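Local coordinates for capsular polysaccharide biosynthesis protein (Burkholderia pseudomallei, PDB 4BQN) that binds coenzyme A and is probably an acetyltransferase that takes part in making the capsular polysaccharide, at residues M98-E101 against G102-P105; F196-M199 against N200-T203; E157-C160 against V161-K165. The protein carries 1 engineered substitution. All blocks are in the same frame, centred on the assembly; numbering follows the deposited sequence. Where two conformers were deposited one is given.

In the fold
Along the chain the order is contact 1, contact 3, contact 2, and all three touch coenzyme A. Contact 1 occupies the loop between strands 91-94 and 107-108; contact 3 lies within helix 153-167; contact 2 is the turn leading into strand 201-202 and helix 204-217. Contact 1 stands between the others: its centre is about 8 Å from that of contact 2 and about 10 Å from that of contact 3. Contacts 2 and 3 have centres about 15 Å apart and do not touch. Trp100 packs on Phe196 and on Cys160, joining all three. The adenine lies against His99 and Glu163, while the sulfur arm reaches Asn200, so segments distant in sequence build one cofactor site.

Contact 1. Residues M98-E101 against G102-P105; sequences MHWE and GYHP. With COA (coenzyme A), chain C.
Trp100 and Tyr103 form the aromatic part of this local contact, an offset edge-to-face pair in which the indole turns its edge toward the phenol face. The five-membered ring and the Tyr103 ring have centroids 5.6 Å apart and planes at 60°. With CG swung opposite its own backbone N (chi1 -176°), the Trp100 indole also reaches the backbone of Gly102, whose N lies over one indole face, 3.4 Å from Trp100 CD1. Outside the loop, the Tyr103 hydroxyl is hydrogen-bonded to the backbone of Cys190, Lys193 and Leu195.

A single, weak backbone bond spans the loop: His104 N to Glu101 O at 3.2 Å. Water 1 donates to Trp100 O at 2.7 Å and accepts from Tyr103 N at 3.0 Å, and water 2 donates both to Glu101 OE1 and to Pro105 O.

The polar side-chain link is His99 NE2 to Glu101 OE2, 2.8 Å long and nearly straight at 173°. It lies in the imidazole plane and uses the anti lone pair of OE2. Glu101 OE1 makes a salt bridge with Arg299.

The adenine of coenzyme A lies over one face of the His99 ring, with His99 CD2 3.3 Å from COA C6A. The Glu101 carboxylate, itself held by Arg299, therefore restrains the rotation of the imidazole that faces the adenine.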
loop_
_atom_site.group_PDB
_atom_site.type_symbol
_atom_site.label_atom_id
_atom_site.label_comp_id
_atom_site.label_asym_id
_atom_site.label_seq_id
_atom_site.Cartn_x
_atom_site.Cartn_y
_atom_site.Cartn_z
ATOM N N MET A 98 -1.735 2.412 -4.499
ATOM C CA MET A 98 -2.159 3.155 -3.327
ATOM C C MET A 98 -1.168 2.937 -2.178
ATOM O O MET A 98 -1.074 1.844 -1.626
ATOM C CB MET A 98 -3.572 2.719 -2.930
ATOM C CG MET A 98 -4.595 3.034 -3.994
ATOM S SD MET A 98 -6.191 2.236 -3.743
ATOM C CE MET A 98 -5.858 0.614 -4.444
ATOM N N HIS A 99 -0.460 3.995 -1.801
ATOM C CA HIS A 99 0.532 3.964 -0.737
ATOM C C HIS A 99 0.336 5.247 0.058
ATOM O O HIS A 99 0.206 6.333 -0.522
ATOM C CB HIS A 99 1.929 3.835 -1.345
ATOM C CG HIS A 99 3.053 3.867 -0.361
ATOM N ND1 HIS A 99 3.902 2.797 -0.165
ATOM C CD2 HIS A 99 3.505 4.860 0.444
ATOM C CE1 HIS A 99 4.826 3.132 0.718
ATOM N NE2 HIS A 99 4.603 4.377 1.109
ATOM N N TRP A 100 0.277 5.120 1.377
ATOM C CA TRP A 100 -0.031 6.262 2.234
ATOM C C TRP A 100 0.525 5.995 3.615
ATOM O O TRP A 100 0.065 5.073 4.294
ATOM C CB TRP A 100 -1.550 6.436 2.310
ATOM C CG TRP A 100 -2.005 7.624 3.074
ATOM C CD1 TRP A 100 -2.406 7.671 4.389
ATOM C CD2 TRP A 100 -2.183 8.949 2.549
ATOM N NE1 TRP A 100 -2.798 8.956 4.715
ATOM C CE2 TRP A 100 -2.660 9.759 3.610
ATOM C CE3 TRP A 100 -1.970 9.537 1.290
ATOM C CZ2 TRP A 100 -2.951 11.113 3.441
ATOM C CZ3 TRP A 100 -2.261 10.883 1.121
ATOM C CH2 TRP A 100 -2.731 11.660 2.197
ATOM N N GLU A 101 1.495 6.804 4.038
ATOM C CA GLU A 101 2.177 6.625 5.335
ATOM C C GLU A 101 1.541 7.459 6.449
ATOM O O GLU A 101 2.037 7.479 7.564
ATOM C CB GLU A 101 3.677 6.933 5.195
ATOM C CG GLU A 101 4.346 5.957 4.253
ATOM C CD GLU A 101 5.767 6.323 3.926
ATOM O OE1 GLU A 101 6.412 7.005 4.745
ATOM O OE2 GLU A 101 6.218 5.920 2.840
ATOM N N GLY A 102 0.437 8.144 6.154
ATOM C CA GLY A 102 -0.078 9.119 7.098
ATOM C C GLY A 102 -0.589 8.557 8.407
ATOM O O GLY A 102 -0.555 9.248 9.414
ATOM N N TYR A 103 -1.044 7.308 8.436
ATOM C CA TYR A 103 -1.462 6.738 9.724
ATOM C C TYR A 103 -0.288 6.255 10.556
ATOM O O TYR A 103 -0.342 6.291 11.794
ATOM C CB TYR A 103 -2.411 5.566 9.529
ATOM C CG TYR A 103 -3.670 5.943 8.806
ATOM C CD1 TYR A 103 -4.675 6.670 9.443
ATOM C CD2 TYR A 103 -3.882 5.539 7.484
ATOM C CE1 TYR A 103 -5.843 7.022 8.768
ATOM C CE2 TYR A 103 -5.037 5.883 6.805
ATOM C CZ TYR A 103 -6.019 6.603 7.452
ATOM O OH TYR A 103 -7.158 6.913 6.759
ATOM N N HIS A 104 0.747 5.767 9.873
ATOM C CA HIS A 104 1.850 5.056 10.534
ATOM C C HIS A 104 3.159 5.626 10.013
ATOM O O HIS A 104 3.892 4.970 9.271
ATOM C CB HIS A 104 1.770 3.536 10.281
ATOM C CG HIS A 104 0.374 3.008 10.161
ATOM N ND1 HIS A 104 -0.149 2.581 8.957
ATOM C CD2 HIS A 104 -0.609 2.841 11.085
ATOM C CE1 HIS A 104 -1.395 2.180 9.143
ATOM N NE2 HIS A 104 -1.699 2.318 10.428
ATOM N N PRO A 105 3.478 6.866 10.408
ATOM C CA PRO A 105 4.593 7.535 9.752
ATOM C C PRO A 105 5.954 6.935 10.121
ATOM O O PRO A 105 6.957 7.283 9.503
ATOM C CB PRO A 105 4.477 8.996 10.243
ATOM C CG PRO A 105 3.097 9.129 10.773
ATOM C CD PRO A 105 2.730 7.766 11.294
HETATM N N1A COA C . 5.106 7.154 -1.235
HETATM C C2A COA C . 6.302 6.673 -0.809
HETATM N N3A COA C . 6.842 5.543 -1.295
HETATM C C4A COA C . 6.200 4.866 -2.275
HETATM C C5A COA C . 4.917 5.335 -2.785
HETATM C C6A COA C . 4.379 6.556 -2.199
HETATM N N6A COA C . 3.191 7.039 -2.619
HETATM N N7A COA C . 4.500 4.474 -3.742
HETATM C C8A COA C . 5.462 3.523 -3.847
HETATM N N9A COA C . 6.453 3.749 -2.955
HETATM C C1B COA C . 7.699 2.996 -2.770
HETATM C C2B COA C . 7.600 1.497 -2.993
HETATM O O2B COA C . 7.193 0.839 -1.792
HETATM C C3B COA C . 9.036 1.197 -3.394
HETATM O O3B COA C . 9.818 1.210 -2.185
HETATM P P3B COA C . 11.330 0.664 -2.130
HETATM O O7A COA C . 11.660 0.712 -0.659
HETATM O O8A COA C . 11.243 -0.736 -2.675
HETATM O O9A COA C . 12.153 1.601 -2.982
HETATM C C4B COA C . 9.423 2.414 -4.232
HETATM O O4B COA C . 8.563 3.472 -3.806
HETATM C C5B COA C . 9.286 2.207 -5.741
HETATM O O5B COA C . 7.946 1.800 -5.990
HETATM P P1A COA C . 7.078 2.423 -7.164
HETATM O O1A COA C . 5.696 1.861 -7.002
HETATM O O2A COA C . 7.219 3.915 -7.201
HETATM O O3A COA C . 7.725 1.902 -8.530
HETATM P P2A COA C . 8.033 0.457 -9.175
HETATM O O4A COA C . 9.532 0.326 -9.277
HETATM O O5A COA C . 7.236 0.414 -10.449
HETATM O O6A COA C . 7.505 -0.636 -8.146
HETATM C CBP COA C . 6.070 -2.036 -6.829
HETATM C CCP COA C . 6.149 -1.117 -8.047
HETATM C CDP COA C . 4.653 -2.573 -6.666
HETATM C CEP COA C . 6.968 -3.233 -7.087
HETATM C CAP COA C . 6.523 -1.222 -5.589
HETATM O OAP COA C . 5.541 -0.236 -5.269
HETATM C C9P COA C . 6.855 -1.990 -4.319
HETATM O O9P COA C . 7.967 -2.479 -4.165
HETATM N N8P COA C . 5.927 -2.059 -3.358
HETATM C C7P COA C . 6.178 -2.715 -2.081
HETATM C C6P COA C . 6.178 -4.233 -2.127
HETATM C C5P COA C . 4.817 -4.691 -2.578
HETATM O O5P COA C . 4.567 -4.865 -3.761
HETATM N N4P COA C . 3.940 -4.881 -1.610
HETATM C C3P COA C . 2.598 -5.313 -1.885
HETATM C C2P COA C . 1.618 -4.313 -1.316
HETATM S S1P COA C . 0.094 -4.523 -2.150
HETATM O O HOH W 1 -0.172 4.855 7.024
HETATM O O HOH W 2 6.499 8.623 7.067
#

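Contact 2. Residues F196-M199 against N200-T203; sequences FYTM and NHPT. With COA (coenzyme A), chain C.
A tight beta turn joins Phe196-Met199 to Asn200-Thr203, in the buried connection that runs through strand 201-202 to helix 204-217. It is a type I turn from Thr198 to His201, closed by His201 N donating to Thr198 O at 3.1 Å. Further back, Tyr197 N donates to His201 O at 2.9 Å. Phe196 and Pro202 form a non-hydrogen-bonded antiparallel pair beside it, with Phe196 CE2 4.0 Å from Pro202 CG.

Thr198 also ties the turn through its side chain. With chi1 at 74° the hydroxyl is folded back over the main chain, where Thr198 OG1 accepts from Asn200 N at 3.3 Å, and it lies beside His201 CB.

At the other end the Thr203 methyl makes a CH-pi contact with Tyr197: CG2 is 3.5 Å from the ring centroid and only 3° off the normal. Thr203 is the N-cap residue of helix 204-217, and the Tyr197 hydroxyl is hydrogen-bonded to Asp232.

Asn200 presents its amide to coenzyme A, with Asn200 CG 3.5 Å from COA C2P, the carbon next to the sulfur. COA C2P also approaches the His201 ring at its edge, near the ring plane, and His201 touches Cys14. The hydrogen bond of Asn200 OD1 to Tyr120 restrains the amide; the turn thus places a restrained polar group and an imidazole edge beside the sulfur end of the cofactor.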
loop_
_atom_site.group_PDB
_atom_site.type_symbol
_atom_site.label_atom_id
_atom_site.label_comp_id
_atom_site.label_asym_id
_atom_site.label_seq_id
_atom_site.Cartn_x
_atom_site.Cartn_y
_atom_site.Cartn_z
ATOM N N PHE A 196 -6.320 2.818 5.301
ATOM C CA PHE A 196 -5.179 1.904 5.132
ATOM C C PHE A 196 -4.946 1.156 6.427
ATOM O O PHE A 196 -4.934 1.783 7.492
ATOM C CB PHE A 196 -3.889 2.642 4.765
ATOM C CG PHE A 196 -3.873 3.191 3.362
ATOM C CD1 PHE A 196 -4.509 4.388 3.039
ATOM C CD2 PHE A 196 -3.193 2.513 2.355
ATOM C CE1 PHE A 196 -4.471 4.895 1.744
ATOM C CE2 PHE A 196 -3.144 3.026 1.053
ATOM C CZ PHE A 196 -3.798 4.206 0.751
ATOM N N TYR A 197 -4.714 -0.159 6.326
ATOM C CA TYR A 197 -4.244 -0.978 7.451
ATOM C C TYR A 197 -2.705 -0.952 7.579
ATOM O O TYR A 197 -2.153 -1.089 8.685
ATOM C CB TYR A 197 -4.675 -2.422 7.239
ATOM C CG TYR A 197 -6.145 -2.676 7.420
ATOM C CD1 TYR A 197 -6.809 -2.292 8.587
ATOM C CD2 TYR A 197 -6.870 -3.353 6.433
ATOM C CE1 TYR A 197 -8.161 -2.549 8.762
ATOM C CE2 TYR A 197 -8.231 -3.628 6.603
ATOM C CZ TYR A 197 -8.874 -3.226 7.772
ATOM O OH TYR A 197 -10.213 -3.478 7.978
ATOM N N THR A 198 -2.022 -0.840 6.442
ATOM C CA THR A 198 -0.583 -0.600 6.374
ATOM C C THR A 198 -0.397 0.377 5.230
ATOM O O THR A 198 -1.361 0.634 4.463
ATOM C CB THR A 198 0.232 -1.851 6.031
ATOM O OG1 THR A 198 0.033 -2.129 4.640
ATOM C CG2 THR A 198 -0.212 -3.068 6.864
ATOM N N MET A 199 0.805 0.935 5.086
ATOM C CA MET A 199 1.059 1.935 4.054
ATOM C C MET A 199 0.590 1.516 2.669
ATOM O O MET A 199 0.276 2.362 1.839
ATOM C CB MET A 199 2.542 2.288 4.007
ATOM C CG MET A 199 3.471 1.144 3.652
ATOM S SD MET A 199 5.169 1.681 3.930
ATOM C CE MET A 199 6.071 0.355 3.143
ATOM N N ASN A 200 0.595 0.208 2.392
ATOM C CA ASN A 200 0.221 -0.247 1.041
ATOM C C ASN A 200 -0.892 -1.300 1.032
ATOM O O ASN A 200 -1.115 -1.981 0.026
ATOM C CB ASN A 200 1.472 -0.684 0.257
ATOM C CG ASN A 200 2.265 -1.735 1.005
ATOM O OD1 ASN A 200 1.688 -2.487 1.783
ATOM N ND2 ASN A 200 3.581 -1.762 0.810
ATOM N N HIS A 201 -1.635 -1.377 2.136
ATOM C CA HIS A 201 -2.816 -2.233 2.205
ATOM C C HIS A 201 -4.070 -1.423 2.518
ATOM O O HIS A 201 -4.416 -1.220 3.682
ATOM C CB HIS A 201 -2.659 -3.332 3.262
ATOM C CG HIS A 201 -1.706 -4.424 2.884
ATOM N ND1 HIS A 201 -1.428 -5.467 3.738
ATOM C CD2 HIS A 201 -0.952 -4.636 1.774
ATOM C CE1 HIS A 201 -0.570 -6.291 3.164
ATOM N NE2 HIS A 201 -0.269 -5.816 1.969
ATOM N N PRO A 202 -4.759 -0.947 1.473
ATOM C CA PRO A 202 -6.061 -0.282 1.640
ATOM C C PRO A 202 -7.060 -1.129 2.411
ATOM O O PRO A 202 -7.090 -2.360 2.260
ATOM C CB PRO A 202 -6.532 -0.090 0.190
ATOM C CG PRO A 202 -5.251 0.043 -0.571
ATOM C CD PRO A 202 -4.286 -0.907 0.078
ATOM N N THR A 203 -7.879 -0.467 3.213
ATOM C CA THR A 203 -9.010 -1.110 3.857
ATOM C C THR A 203 -10.146 -1.277 2.842
ATOM O O THR A 203 -10.125 -0.715 1.743
ATOM C CB THR A 203 -9.551 -0.266 5.018
ATOM O OG1 THR A 203 -10.045 0.973 4.490
ATOM C CG2 THR A 203 -8.459 0.017 6.076
HETATM N N1A COA C . 5.106 7.154 -1.235
HETATM C C2A COA C . 6.302 6.673 -0.809
HETATM N N3A COA C . 6.842 5.543 -1.295
HETATM C C4A COA C . 6.200 4.866 -2.275
HETATM C C5A COA C . 4.917 5.335 -2.785
HETATM C C6A COA C . 4.379 6.556 -2.199
HETATM N N6A COA C . 3.191 7.039 -2.619
HETATM N N7A COA C . 4.500 4.474 -3.742
HETATM C C8A COA C . 5.462 3.523 -3.847
HETATM N N9A COA C . 6.453 3.749 -2.955
HETATM C C1B COA C . 7.699 2.996 -2.770
HETATM C C2B COA C . 7.600 1.497 -2.993
HETATM O O2B COA C . 7.193 0.839 -1.792
HETATM C C3B COA C . 9.036 1.197 -3.394
HETATM O O3B COA C . 9.818 1.210 -2.185
HETATM P P3B COA C . 11.330 0.664 -2.130
HETATM O O7A COA C . 11.660 0.712 -0.659
HETATM O O8A COA C . 11.243 -0.736 -2.675
HETATM O O9A COA C . 12.153 1.601 -2.982
HETATM C C4B COA C . 9.423 2.414 -4.232
HETATM O O4B COA C . 8.563 3.472 -3.806
HETATM C C5B COA C . 9.286 2.207 -5.741
HETATM O O5B COA C . 7.946 1.800 -5.990
HETATM P P1A COA C . 7.078 2.423 -7.164
HETATM O O1A COA C . 5.696 1.861 -7.002
HETATM O O2A COA C . 7.219 3.915 -7.201
HETATM O O3A COA C . 7.725 1.902 -8.530
HETATM P P2A COA C . 8.033 0.457 -9.175
HETATM O O4A COA C . 9.532 0.326 -9.277
HETATM O O5A COA C . 7.236 0.414 -10.449
HETATM O O6A COA C . 7.505 -0.636 -8.146
HETATM C CBP COA C . 6.070 -2.036 -6.829
HETATM C CCP COA C . 6.149 -1.117 -8.047
HETATM C CDP COA C . 4.653 -2.573 -6.666
HETATM C CEP COA C . 6.968 -3.233 -7.087
HETATM C CAP COA C . 6.523 -1.222 -5.589
HETATM O OAP COA C . 5.541 -0.236 -5.269
HETATM C C9P COA C . 6.855 -1.990 -4.319
HETATM O O9P COA C . 7.967 -2.479 -4.165
HETATM N N8P COA C . 5.927 -2.059 -3.358
HETATM C C7P COA C . 6.178 -2.715 -2.081
HETATM C C6P COA C . 6.178 -4.233 -2.127
HETATM C C5P COA C . 4.817 -4.691 -2.578
HETATM O O5P COA C . 4.567 -4.865 -3.761
HETATM N N4P COA C . 3.940 -4.881 -1.610
HETATM C C3P COA C . 2.598 -5.313 -1.885
HETATM C C2P COA C . 1.618 -4.313 -1.316
HETATM S S1P COA C . 0.094 -4.523 -2.150
#

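Contact 3. Residues E157-C160 against V161-K165; sequences ESWC and VDELK. With COA (coenzyme A), chain C.
Trp159 and Glu163, one turn apart on helix 153-167, meet with the glutamate methylene over the indole. Glu163 CG lies 3.7 Å from the centroid of the six-membered ring and 16° off its normal, a CH-pi contact. The bend of the glutamate at chi2 (-63°) carries its carboxylate along the ring, the two planes 27° apart.

Although Glu163 OE2 comes within 3.4 Å of Trp159 NE1, the angle is too poor for a hydrogen bond. Water supplies OE2 instead: waters 5 and 6 each donate to it at 2.7 Å. Water 5 also donates to Trp159 O, whereas water 6 accepts only a weak bond from the indole NE1. Glu163 OE1 is held by a salt bridge to Arg167.

On the solvent side, Asp162 and Ser158 are joined through water in the conformers given. Water 4 donates to Asp162 OD2 and is hydrogen-bonded to Ser158 OG; the similar bonding of water 3 is doubtful.

The backbone follows the i to i+4 pattern. Val161 N, Asp162 N and Glu163 N donate to Glu157 O, Ser158 O and Trp159 O respectively, each at 2.9 Å; Leu164 N to Cys160 O is weak at 3.4 Å.

Glu163 CB approaches COA N1A at 3.4 Å and Leu164 CD2 is 3.8 Å from COA N6A. This is an alpha-helix whose inner face forms a wall of the adenine pocket of the coenzyme A site.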
loop_
_atom_site.group_PDB
_atom_site.type_symbol
_atom_site.label_atom_id
_atom_site.label_comp_id
_atom_site.label_asym_id
_atom_site.label_seq_id
_atom_site.Cartn_x
_atom_site.Cartn_y
_atom_site.Cartn_z
ATOM N N GLU A 157 1.016 14.710 5.826
ATOM C CA GLU A 157 -0.050 14.519 4.842
ATOM C C GLU A 157 0.287 15.177 3.513
ATOM O O GLU A 157 0.024 14.598 2.455
ATOM C CB GLU A 157 -1.380 15.020 5.348
ATOM C CG GLU A 157 -1.920 14.118 6.432
ATOM C CD GLU A 157 -3.286 14.511 6.928
ATOM O OE1 GLU A 157 -3.825 15.546 6.474
ATOM O OE2 GLU A 157 -3.818 13.787 7.794
ATOM N N SER A 158 0.868 16.377 3.558
ATOM C CA SER A 158 1.259 17.081 2.325
ATOM C C SER A 158 2.249 16.242 1.515
ATOM O O SER A 158 2.115 16.127 0.297
ATOM C CB SER A 158 1.840 18.469 2.622
ATOM O OG SER A 158 2.160 19.152 1.418
ATOM N N TRP A 159 3.222 15.638 2.197
ATOM C CA TRP A 159 4.203 14.801 1.534
ATOM C C TRP A 159 3.531 13.551 0.958
ATOM O O TRP A 159 3.813 13.158 -0.181
ATOM C CB TRP A 159 5.335 14.439 2.491
ATOM C CG TRP A 159 6.360 13.561 1.896
ATOM C CD1 TRP A 159 7.457 13.943 1.168
ATOM C CD2 TRP A 159 6.420 12.129 2.000
ATOM N NE1 TRP A 159 8.179 12.831 0.792
ATOM C CE2 TRP A 159 7.571 11.708 1.298
ATOM C CE3 TRP A 159 5.612 11.167 2.622
ATOM C CZ2 TRP A 159 7.939 10.353 1.196
ATOM C CZ3 TRP A 159 5.979 9.817 2.524
ATOM C CH2 TRP A 159 7.129 9.427 1.807
ATOM N N CYS A 160 2.649 12.917 1.737
ATOM C CA CYS A 160 1.944 11.736 1.241
ATOM C C CYS A 160 1.144 12.034 -0.028
ATOM O O CYS A 160 1.148 11.238 -0.971
ATOM C CB CYS A 160 1.012 11.154 2.306
ATOM S SG CYS A 160 1.875 10.451 3.735
ATOM N N VAL A 161 0.480 13.188 -0.074
ATOM C CA VAL A 161 -0.261 13.577 -1.263
ATOM C C VAL A 161 0.699 13.823 -2.418
ATOM O O VAL A 161 0.446 13.349 -3.533
ATOM C CB VAL A 161 -1.092 14.847 -1.017
ATOM C CG1 VAL A 161 -1.599 15.440 -2.337
ATOM C CG2 VAL A 161 -2.240 14.507 -0.090
ATOM N N ASP A 162 1.796 14.543 -2.170
ATOM C CA ASP A 162 2.762 14.832 -3.239
ATOM C C ASP A 162 3.368 13.573 -3.855
ATOM O O ASP A 162 3.613 13.521 -5.057
ATOM C CB ASP A 162 3.891 15.727 -2.744
ATOM C CG ASP A 162 3.435 17.135 -2.436
ATOM O OD1 ASP A 162 2.305 17.508 -2.813
ATOM O OD2 ASP A 162 4.223 17.864 -1.807
ATOM N N GLU A 163 3.632 12.558 -3.030
ATOM C CA GLU A 163 4.165 11.296 -3.557
ATOM C C GLU A 163 3.192 10.631 -4.536
ATOM O O GLU A 163 3.613 10.040 -5.539
ATOM C CB GLU A 163 4.483 10.330 -2.421
ATOM C CG GLU A 163 5.696 10.745 -1.603
ATOM C CD GLU A 163 6.982 10.764 -2.416
ATOM O OE1 GLU A 163 7.300 9.771 -3.104
ATOM O OE2 GLU A 163 7.690 11.771 -2.368
ATOM N N LEU A 164 1.900 10.692 -4.227
ATOM C CA LEU A 164 0.881 10.186 -5.141
ATOM C C LEU A 164 0.789 11.035 -6.406
ATOM O O LEU A 164 0.747 10.503 -7.506
ATOM C CB LEU A 164 -0.474 10.092 -4.439
ATOM C CG LEU A 164 -0.585 9.067 -3.298
ATOM C CD1 LEU A 164 -1.943 9.153 -2.632
ATOM C CD2 LEU A 164 -0.350 7.652 -3.821
ATOM N N LYS A 165 0.787 12.357 -6.252
ATOM C CA LYS A 165 0.690 13.237 -7.412
ATOM C C LYS A 165 1.896 13.103 -8.344
ATOM O O LYS A 165 1.737 13.129 -9.563
ATOM C CB LYS A 165 0.479 14.689 -6.972
ATOM C CG LYS A 165 -0.898 14.938 -6.378
ATOM C CD LYS A 165 -1.066 16.390 -5.962
ATOM C CE LYS A 165 -2.457 16.668 -5.421
ATOM N NZ LYS A 165 -2.604 18.088 -4.982
HETATM N N1A COA C . 5.106 7.154 -1.235
HETATM C C2A COA C . 6.302 6.673 -0.809
HETATM N N3A COA C . 6.842 5.543 -1.295
HETATM C C4A COA C . 6.200 4.866 -2.275
HETATM C C5A COA C . 4.917 5.335 -2.785
HETATM C C6A COA C . 4.379 6.556 -2.199
HETATM N N6A COA C . 3.191 7.039 -2.619
HETATM N N7A COA C . 4.500 4.474 -3.742
HETATM C C8A COA C . 5.462 3.523 -3.847
HETATM N N9A COA C . 6.453 3.749 -2.955
HETATM C C1B COA C . 7.699 2.996 -2.770
HETATM C C2B COA C . 7.600 1.497 -2.993
HETATM O O2B COA C . 7.193 0.839 -1.792
HETATM C C3B COA C . 9.036 1.197 -3.394
HETATM O O3B COA C . 9.818 1.210 -2.185
HETATM P P3B COA C . 11.330 0.664 -2.130
HETATM O O7A COA C . 11.660 0.712 -0.659
HETATM O O8A COA C . 11.243 -0.736 -2.675
HETATM O O9A COA C . 12.153 1.601 -2.982
HETATM C C4B COA C . 9.423 2.414 -4.232
HETATM O O4B COA C . 8.563 3.472 -3.806
HETATM C C5B COA C . 9.286 2.207 -5.741
HETATM O O5B COA C . 7.946 1.800 -5.990
HETATM P P1A COA C . 7.078 2.423 -7.164
HETATM O O1A COA C . 5.696 1.861 -7.002
HETATM O O2A COA C . 7.219 3.915 -7.201
HETATM O O3A COA C . 7.725 1.902 -8.530
HETATM P P2A COA C . 8.033 0.457 -9.175
HETATM O O4A COA C . 9.532 0.326 -9.277
HETATM O O5A COA C . 7.236 0.414 -10.449
HETATM O O6A COA C . 7.505 -0.636 -8.146
HETATM C CBP COA C . 6.070 -2.036 -6.829
HETATM C CCP COA C . 6.149 -1.117 -8.047
HETATM C CDP COA C . 4.653 -2.573 -6.666
HETATM C CEP COA C . 6.968 -3.233 -7.087
HETATM C CAP COA C . 6.523 -1.222 -5.589
HETATM O OAP COA C . 5.541 -0.236 -5.269
HETATM C C9P COA C . 6.855 -1.990 -4.319
HETATM O O9P COA C . 7.967 -2.479 -4.165
HETATM N N8P COA C . 5.927 -2.059 -3.358
HETATM C C7P COA C . 6.178 -2.715 -2.081
HETATM C C6P COA C . 6.178 -4.233 -2.127
HETATM C C5P COA C . 4.817 -4.691 -2.578
HETATM O O5P COA C . 4.567 -4.865 -3.761
HETATM N N4P COA C . 3.940 -4.881 -1.610
HETATM C C3P COA C . 2.598 -5.313 -1.885
HETATM C C2P COA C . 1.618 -4.313 -1.316
HETATM S S1P COA C . 0.094 -4.523 -2.150
HETATM O O HOH W 3 0.615 18.372 -1.069
HETATM O O HOH W 4 4.765 18.369 0.783
HETATM O O HOH W 5 6.490 14.108 -1.808
HETATM O O HOH W 6 10.287 11.730 -1.730
#